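Local coordinates for protein transcription termination factor FttA (Methanosarcina mazei, PDB 2XR1) that probably terminates transcription by cutting nascent RNA at the polymerase exit channel and then degrading it from the 5' end, using two zinc ions, at residues Leu347-Thr353 and Arg373-Ser379; Ile408-Ala414 and Pro502-Val506. All blocks are in the same frame, centred on the assembly; numbering follows the deposited sequence.

Contact 1: residues Leu347-Thr353 and Arg373-Ser379; sequences LHNVVFT and RVETVIS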
ATOM      1  N   LEU B 347     -14.148  15.575   6.838  1.00 40.21           N
ATOM      2  CA  LEU B 347     -13.244  14.689   7.532  1.00 39.35           C
ATOM      3  C   LEU B 347     -11.826  15.188   7.311  1.00 36.67           C
ATOM      4  O   LEU B 347     -11.090  15.391   8.250  1.00 37.19           O
ATOM      5  CB  LEU B 347     -13.423  13.240   7.066  1.00 39.60           C
ATOM      6  CG  LEU B 347     -14.683  12.534   7.605  1.00 43.27           C
ATOM      7  CD1 LEU B 347     -14.794  11.066   7.181  1.00 42.71           C
ATOM      8  CD2 LEU B 347     -14.667  12.610   9.095  1.00 45.18           C
ATOM      9  N   HIS B 348     -11.461  15.427   6.065  1.00 33.55           N
ATOM     10  CA  HIS B 348     -10.129  15.800   5.737  1.00 31.04           C
ATOM     11  C   HIS B 348     -10.115  16.497   4.392  1.00 29.01           C
ATOM     12  O   HIS B 348     -11.019  16.328   3.565  1.00 28.19           O
ATOM     13  CB  HIS B 348      -9.263  14.543   5.694  1.00 31.20           C
ATOM     14  CG  HIS B 348      -7.791  14.810   5.797  1.00 30.78           C
ATOM     15  ND1 HIS B 348      -7.140  14.928   7.005  1.00 32.25           N
ATOM     16  CD2 HIS B 348      -6.841  14.967   4.844  1.00 30.28           C
ATOM     17  CE1 HIS B 348      -5.860  15.167   6.793  1.00 30.77           C
ATOM     18  NE2 HIS B 348      -5.647  15.185   5.492  1.00 28.87           N
ATOM     19  N   ASN B 349      -9.103  17.328   4.185  1.00 27.54           N
ATOM     20  CA  ASN B 349      -8.946  18.011   2.915  1.00 26.01           C
ATOM     21  C   ASN B 349      -7.502  17.899   2.511  1.00 25.22           C
ATOM     22  O   ASN B 349      -6.626  18.293   3.295  1.00 25.01           O
ATOM     23  CB  ASN B 349      -9.301  19.506   3.009  1.00 26.40           C
ATOM     24  CG  ASN B 349     -10.717  19.746   3.352  1.00 26.18           C
ATOM     25  OD1 ASN B 349     -11.552  20.032   2.462  1.00 25.87           O
ATOM     26  ND2 ASN B 349     -11.021  19.676   4.632  1.00 25.75           N
ATOM     27  N   VAL B 350      -7.259  17.398   1.298  1.00 24.23           N
ATOM     28  CA  VAL B 350      -5.906  17.201   0.836  1.00 23.80           C
ATOM     29  C   VAL B 350      -5.755  17.884  -0.516  1.00 23.24           C
ATOM     30  O   VAL B 350      -6.635  17.776  -1.350  1.00 23.87           O
ATOM     31  CB  VAL B 350      -5.509  15.688   0.741  1.00 22.98           C
ATOM     32  CG1 VAL B 350      -6.581  14.906   0.131  1.00 22.79           C
ATOM     33  CG2 VAL B 350      -4.271  15.518  -0.107  1.00 22.36           C
ATOM     34  N   VAL B 351      -4.645  18.582  -0.713  1.00 22.29           N
ATOM     35  CA  VAL B 351      -4.329  19.208  -1.979  1.00 21.41           C
ATOM     36  C   VAL B 351      -3.145  18.577  -2.678  1.00 20.99           C
ATOM     37  O   VAL B 351      -2.087  18.409  -2.109  1.00 21.02           O
ATOM     38  CB  VAL B 351      -4.024  20.678  -1.786  1.00 21.68           C
ATOM     39  CG1 VAL B 351      -3.418  21.222  -3.008  1.00 22.05           C
ATOM     40  CG2 VAL B 351      -5.323  21.448  -1.421  1.00 23.26           C
ATOM     41  N   PHE B 352      -3.346  18.180  -3.920  1.00 21.08           N
ATOM     42  CA  PHE B 352      -2.261  17.727  -4.738  1.00 21.44           C
ATOM     43  C   PHE B 352      -1.977  18.871  -5.623  1.00 21.54           C
ATOM     44  O   PHE B 352      -2.864  19.280  -6.322  1.00 22.57           O
ATOM     45  CB  PHE B 352      -2.697  16.567  -5.610  1.00 21.28           C
ATOM     46  CG  PHE B 352      -2.719  15.260  -4.901  1.00 24.10           C
ATOM     47  CD1 PHE B 352      -3.764  14.943  -4.044  1.00 26.62           C
ATOM     48  CD2 PHE B 352      -1.709  14.311  -5.111  1.00 25.45           C
ATOM     49  CE1 PHE B 352      -3.802  13.713  -3.372  1.00 26.77           C
ATOM     50  CE2 PHE B 352      -1.737  13.095  -4.448  1.00 27.91           C
ATOM     51  CZ  PHE B 352      -2.797  12.792  -3.572  1.00 27.91           C
ATOM     52  N   THR B 353      -0.755  19.372  -5.655  1.00 22.18           N
ATOM     53  CA  THR B 353      -0.475  20.591  -6.410  1.00 22.25           C
ATOM     54  C   THR B 353      -0.294  20.307  -7.858  1.00 22.06           C
ATOM     55  O   THR B 353      -0.537  21.183  -8.678  1.00 23.79           O
ATOM     56  CB  THR B 353       0.816  21.330  -5.931  1.00 22.61           C
ATOM     57  OG1 THR B 353       1.917  20.457  -6.105  1.00 25.20           O
ATOM     58  CG2 THR B 353       0.741  21.737  -4.460  1.00 22.46           C
ATOM     59  N   ARG B 373     -10.569  24.828   3.250  1.00 33.49           N
ATOM     60  CA  ARG B 373      -9.806  24.037   4.200  1.00 33.62           C
ATOM     61  C   ARG B 373      -8.714  23.196   3.518  1.00 32.19           C
ATOM     62  O   ARG B 373      -8.843  22.813   2.355  1.00 32.37           O
ATOM     63  CB  ARG B 373     -10.751  23.161   5.015  1.00 35.36           C
ATOM     64  CG  ARG B 373     -11.303  23.874   6.270  1.00 39.90           C
ATOM     65  CD  ARG B 373     -12.023  22.951   7.269  1.00 45.63           C
ATOM     66  NE  ARG B 373     -11.424  21.606   7.398  1.00 47.33           N
ATOM     67  CZ  ARG B 373     -12.039  20.560   7.964  1.00 49.48           C
ATOM     68  NH1 ARG B 373     -13.257  20.690   8.495  1.00 50.12           N
ATOM     69  NH2 ARG B 373     -11.426  19.368   8.005  1.00 49.12           N
ATOM     70  N   VAL B 374      -7.596  22.970   4.203  1.00 32.12           N
ATOM     71  CA  VAL B 374      -6.495  22.109   3.700  1.00 30.27           C
ATOM     72  C   VAL B 374      -5.726  21.524   4.860  1.00 30.46           C
ATOM     73  O   VAL B 374      -5.046  22.247   5.536  1.00 31.82           O
ATOM     74  CB  VAL B 374      -5.348  22.849   2.992  1.00 29.37           C
ATOM     75  CG1 VAL B 374      -4.791  21.962   1.862  1.00 27.40           C
ATOM     76  CG2 VAL B 374      -5.757  24.175   2.523  1.00 29.54           C
ATOM     77  N   GLU B 375      -5.785  20.237   5.080  1.00 29.47           N
ATOM     78  CA  GLU B 375      -5.019  19.703   6.155  1.00 30.21           C
ATOM     79  C   GLU B 375      -3.693  19.151   5.636  1.00 28.71           C
ATOM     80  O   GLU B 375      -2.693  19.276   6.326  1.00 29.55           O
ATOM     81  CB  GLU B 375      -5.831  18.693   6.943  1.00 31.90           C
ATOM     82  CG  GLU B 375      -6.879  19.338   7.901  1.00 34.90           C
ATOM     83  CD  GLU B 375      -8.163  19.884   7.211  1.00 37.10           C
ATOM     84  OE1 GLU B 375      -8.597  19.263   6.233  1.00 37.08           O
ATOM     85  OE2 GLU B 375      -8.785  20.908   7.651  1.00 41.08           O
ATOM     86  N   THR B 376      -3.670  18.588   4.425  1.00 26.88           N
ATOM     87  CA  THR B 376      -2.475  17.972   3.835  1.00 25.99           C
ATOM     88  C   THR B 376      -2.201  18.535   2.449  1.00 25.09           C
ATOM     89  O   THR B 376      -3.111  18.633   1.642  1.00 24.14           O
ATOM     90  CB  THR B 376      -2.708  16.437   3.654  1.00 26.38           C
ATOM     91  OG1 THR B 376      -3.045  15.844   4.915  1.00 29.23           O
ATOM     92  CG2 THR B 376      -1.498  15.712   3.083  1.00 23.37           C
ATOM     93  N   VAL B 377      -0.950  18.886   2.172  1.00 25.60           N
ATOM     94  CA  VAL B 377      -0.508  19.284   0.827  1.00 24.72           C
ATOM     95  C   VAL B 377       0.569  18.321   0.307  1.00 25.17           C
ATOM     96  O   VAL B 377       1.522  17.996   0.991  1.00 23.87           O
ATOM     97  CB  VAL B 377       0.183  20.657   0.850  1.00 25.92           C
ATOM     98  CG1 VAL B 377       0.631  21.031  -0.596  1.00 23.38           C
ATOM     99  CG2 VAL B 377      -0.715  21.746   1.484  1.00 26.78           C
ATOM    100  N   ILE B 378       0.385  17.847  -0.910  1.00 25.43           N
ATOM    101  CA  ILE B 378       1.369  17.034  -1.578  1.00 25.63           C
ATOM    102  C   ILE B 378       1.837  17.927  -2.703  1.00 25.34           C
ATOM    103  O   ILE B 378       1.062  18.226  -3.623  1.00 24.02           O
ATOM    104  CB  ILE B 378       0.745  15.740  -2.129  1.00 25.92           C
ATOM    105  CG1 ILE B 378       0.443  14.792  -0.957  1.00 28.22           C
ATOM    106  CG2 ILE B 378       1.699  15.069  -3.137  1.00 26.26           C
ATOM    107  CD1 ILE B 378      -0.909  14.259  -0.875  1.00 28.63           C
ATOM    108  N   SER B 379       3.106  18.352  -2.610  1.00 26.06           N
ATOM    109  CA  SER B 379       3.665  19.373  -3.492  1.00 26.05           C
ATOM    110  C   SER B 379       4.755  18.849  -4.395  1.00 25.68           C
ATOM    111  O   SER B 379       5.522  17.995  -3.997  1.00 26.12           O
ATOM    112  CB  SER B 379       4.258  20.501  -2.654  1.00 26.87           C
ATOM    113  OG  SER B 379       4.884  21.453  -3.498  1.00 28.03           O
TER
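N349 and E375 grip each other through both backbone and side chain where two parallel strands begin. The N349 carbonyl oxygen accepts from two successive amides, E375 N at 2.8 Å and T376 N at 3.2 Å. In return, ND2 of N349 gives E375 OE1 a bond of 2.9 Å, lying in the amide plane and using the syn lone pair; N349 N adds a weak bond to the same oxygen. E375 reaches back because its chain is bent at chi2 (76°). Its other oxygen, OE2, is held by R373 NE at 2.7 Å in a salt bridge, while OD1 of N349 is hydrogen-bonded to H342 ND1. H348, with CG anti to the backbone N (chi1 -161°), brings its ring back beside E375 and T376: NE2 and T376 OG1 share a hydrogen bond of 2.7 Å at the ring edge, and CB of E375 lies over one face as a CH-pi contact. Further along, regular parallel pairing takes over, V351 N to T376 O, I378 N to V351 O and T353 N to I378 O. On the face carrying V350, T376, F352 and I378, the I378 CD1 methyl touches V350 CG2 (3.7 Å) and also lies over one face of the F352 ring, 3.6 Å from CZ. L202 and F200 of strand 199-203 pack on V350 and F352. The T353 side chain lies about 6 Å from that of the zinc ligand D355. With OE1 bonded by the N349 amide and OE2 by the R373 guanidinium, which also reaches OE1 weakly, E375 is probably kept ionised and the start of the pairing held.

Contact 2: residues Ile408-Ala414 and Pro502-Val506; sequences IERGGIA and PQPCV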
ATOM      1  N   ILE B 408      22.515  35.673 -33.808  1.00 56.70           N
ATOM      2  CA  ILE B 408      22.083  36.030 -35.155  1.00 58.62           C
ATOM      3  C   ILE B 408      23.056  37.020 -35.782  1.00 62.21           C
ATOM      4  O   ILE B 408      23.491  36.851 -36.920  1.00 64.69           O
ATOM      5  CB  ILE B 408      20.660  36.614 -35.167  1.00 57.59           C
ATOM      6  CG1 ILE B 408      19.621  35.546 -34.823  1.00 54.82           C
ATOM      7  CG2 ILE B 408      20.351  37.208 -36.527  1.00 59.33           C
ATOM      8  CD1 ILE B 408      19.887  34.200 -35.424  1.00 54.37           C
ATOM      9  N   GLU B 409      23.405  38.053 -35.032  1.00 63.15           N
ATOM     10  CA  GLU B 409      24.260  39.093 -35.551  1.00 66.13           C
ATOM     11  C   GLU B 409      25.607  38.544 -36.020  1.00 67.88           C
ATOM     12  O   GLU B 409      26.272  39.169 -36.854  1.00 71.44           O
ATOM     13  CB  GLU B 409      24.464  40.180 -34.503  1.00 66.27           C
ATOM     14  CG  GLU B 409      23.387  41.249 -34.513  1.00 67.84           C
ATOM     15  CD  GLU B 409      23.759  42.434 -33.636  1.00 71.91           C
ATOM     16  OE1 GLU B 409      24.835  43.043 -33.853  1.00 75.56           O
ATOM     17  OE2 GLU B 409      22.981  42.759 -32.718  1.00 73.48           O
ATOM     18  N   ARG B 410      26.018  37.389 -35.498  1.00 66.33           N
ATOM     19  CA  ARG B 410      27.255  36.752 -35.948  1.00 67.51           C
ATOM     20  C   ARG B 410      27.008  35.584 -36.928  1.00 67.05           C
ATOM     21  O   ARG B 410      27.908  34.780 -37.181  1.00 67.99           O
ATOM     22  CB  ARG B 410      28.092  36.313 -34.736  1.00 66.66           C
ATOM     23  CG  ARG B 410      27.742  34.946 -34.167  1.00 65.71           C
ATOM     24  CD  ARG B 410      28.078  34.838 -32.688  1.00 65.98           C
ATOM     25  NE  ARG B 410      28.016  33.457 -32.223  1.00 65.78           N
ATOM     26  CZ  ARG B 410      27.554  33.066 -31.037  1.00 65.55           C
ATOM     27  NH1 ARG B 410      27.061  33.949 -30.173  1.00 65.85           N
ATOM     28  NH2 ARG B 410      27.556  31.768 -30.723  1.00 63.52           N
ATOM     29  N   GLY B 411      25.796  35.492 -37.473  1.00 65.69           N
ATOM     30  CA  GLY B 411      25.493  34.540 -38.550  1.00 66.18           C
ATOM     31  C   GLY B 411      25.114  33.123 -38.157  1.00 63.61           C
ATOM     32  O   GLY B 411      24.887  32.275 -39.002  1.00 64.12           O
ATOM     33  N   GLY B 412      25.043  32.859 -36.871  1.00 61.19           N
ATOM     34  CA  GLY B 412      24.621  31.549 -36.397  1.00 59.28           C
ATOM     35  C   GLY B 412      23.121  31.461 -36.229  1.00 57.06           C
ATOM     36  O   GLY B 412      22.408  32.473 -36.268  1.00 56.61           O
ATOM     37  N   ILE B 413      22.644  30.238 -36.056  1.00 55.56           N
ATOM     38  CA  ILE B 413      21.239  30.008 -35.807  1.00 53.87           C
ATOM     39  C   ILE B 413      21.025  29.370 -34.419  1.00 50.93           C
ATOM     40  O   ILE B 413      21.880  28.648 -33.902  1.00 50.49           O
ATOM     41  CB  ILE B 413      20.607  29.236 -36.979  1.00 55.36           C
ATOM     42  CG1 ILE B 413      21.006  27.766 -37.024  1.00 56.99           C
ATOM     43  CG2 ILE B 413      21.063  29.849 -38.312  1.00 57.60           C
ATOM     44  CD1 ILE B 413      20.964  27.211 -38.532  1.00 60.69           C
ATOM     45  N   ALA B 414      19.903  29.685 -33.794  1.00 48.26           N
ATOM     46  CA  ALA B 414      19.710  29.343 -32.388  1.00 45.84           C
ATOM     47  C   ALA B 414      18.687  28.230 -32.267  1.00 44.55           C
ATOM     48  O   ALA B 414      17.534  28.437 -32.538  1.00 44.05           O
ATOM     49  CB  ALA B 414      19.272  30.580 -31.607  1.00 44.34           C
ATOM     50  N   PRO B 502      21.054  26.382 -44.626  1.00 82.89           N
ATOM     51  CA  PRO B 502      21.153  27.112 -43.333  1.00 78.50           C
ATOM     52  C   PRO B 502      21.295  28.617 -43.542  1.00 79.10           C
ATOM     53  O   PRO B 502      21.913  29.088 -44.517  1.00 83.35           O
ATOM     54  CB  PRO B 502      22.402  26.533 -42.651  1.00 78.38           C
ATOM     55  CG  PRO B 502      22.770  25.309 -43.460  1.00 83.56           C
ATOM     56  CD  PRO B 502      22.223  25.516 -44.863  1.00 86.27           C
ATOM     57  N   GLN B 503      20.709  29.355 -42.620  1.00 75.19           N
ATOM     58  CA  GLN B 503      20.506  30.772 -42.774  1.00 75.56           C
ATOM     59  C   GLN B 503      20.080  31.250 -41.406  1.00 71.03           C
ATOM     60  O   GLN B 503      19.223  30.627 -40.801  1.00 67.85           O
ATOM     61  CB  GLN B 503      19.408  31.000 -43.803  1.00 77.28           C
ATOM     62  CG  GLN B 503      19.212  32.428 -44.227  1.00 79.81           C
ATOM     63  CD  GLN B 503      18.625  32.526 -45.627  1.00 84.46           C
ATOM     64  OE1 GLN B 503      17.601  31.902 -45.924  1.00 85.48           O
ATOM     65  NE2 GLN B 503      19.267  33.307 -46.491  1.00 86.66           N
ATOM     66  N   PRO B 504      20.686  32.343 -40.898  1.00 71.09           N
ATOM     67  CA  PRO B 504      20.470  32.734 -39.487  1.00 66.66           C
ATOM     68  C   PRO B 504      19.015  32.793 -39.118  1.00 63.53           C
ATOM     69  O   PRO B 504      18.250  33.444 -39.793  1.00 64.65           O
ATOM     70  CB  PRO B 504      21.070  34.136 -39.405  1.00 68.35           C
ATOM     71  CG  PRO B 504      22.009  34.222 -40.556  1.00 73.26           C
ATOM     72  CD  PRO B 504      21.424  33.379 -41.649  1.00 74.56           C
ATOM     73  N   CYS B 505      18.640  32.123 -38.040  1.00 60.32           N
ATOM     74  CA  CYS B 505      17.245  32.021 -37.649  1.00 57.87           C
ATOM     75  C   CYS B 505      17.151  31.503 -36.216  1.00 54.00           C
ATOM     76  O   CYS B 505      18.180  31.356 -35.545  1.00 53.78           O
ATOM     77  CB  CYS B 505      16.517  31.081 -38.622  1.00 59.07           C
ATOM     78  SG  CYS B 505      17.193  29.390 -38.616  1.00 60.50           S
ATOM     79  N   VAL B 506      15.927  31.255 -35.747  1.00 51.03           N
ATOM     80  CA  VAL B 506      15.702  30.621 -34.446  1.00 47.63           C
ATOM     81  C   VAL B 506      14.846  29.380 -34.656  1.00 47.17           C
ATOM     82  O   VAL B 506      13.875  29.409 -35.412  1.00 48.63           O
ATOM     83  CB  VAL B 506      14.956  31.552 -33.460  1.00 45.18           C
ATOM     84  CG1 VAL B 506      14.471  30.774 -32.285  1.00 42.16           C
ATOM     85  CG2 VAL B 506      15.805  32.683 -33.000  1.00 44.71           C
TER
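I413 makes the largest share of the contact from the 408-414 side, lying against P504 and C505. Its CG1 occupies the position between backbone N and carbonyl carbon (chi1 73°), which sends CD1 out towards P502 CB, 4.4 Å away. The sulfur of C505 meets CB of I413 at 3.8 Å. From the last turn of helix 393-409, I408 brings in only the tip of its chain: CD1 lies 4.2 Å from P504 CB and 3.3 Å from the carbonyl oxygen of C505. The proline ring is thus approached by I408 at CB, while its CG rests 3.8 Å from the G411 carbonyl oxygen. Beyond the two segments, F526 of helix 518-526 packs on both I413 and P502. Polar pairing is sparse. A single hydrogen bond joins the segments, A414 N to C505 O at 3.0 Å, fairly straight at 163° but with the donor tilted from the carbonyl plane. The same carbonyl oxygen also takes a CA-H contact from I413, and A414 O receives one from V506 CA at 3.4 Å. Within the turn, G411 N bonds back to I408 O, and the positive phi of G411 (85°) lets the chain double back from helix to strand. A414 and V506 form a parallel bridge, their side chains on one face with A414 CB and V506 CG2 4.3 Å apart. These are the N-terminal ends of two adjacent inner strands, 414-417 and 506-509, of the parallel sheet of the beta-CASP domain, each following a helix.

Both segments of contact 1 precede those of contact 2 in the chain, and the two contacts never touch: their centres are 49 Å apart and their nearest atoms about 30 Å, on opposite sides of the chain's centre. Contact 1 joins two strands of a seven-stranded mixed sheet in the metallo-beta-lactamase part. Contact 2 belongs to the six-stranded parallel sheet of the beta-CASP part. The two parts are joined in sequence where strand 376-380 is followed by helix 393-409, whose end runs into contact 2. One contact therefore lies in the sheet next to the zinc site, the other away from the annotated sites, each pairing parallel strands in separate sheets of the metallo-beta-lactamase and beta-CASP parts of the nuclease.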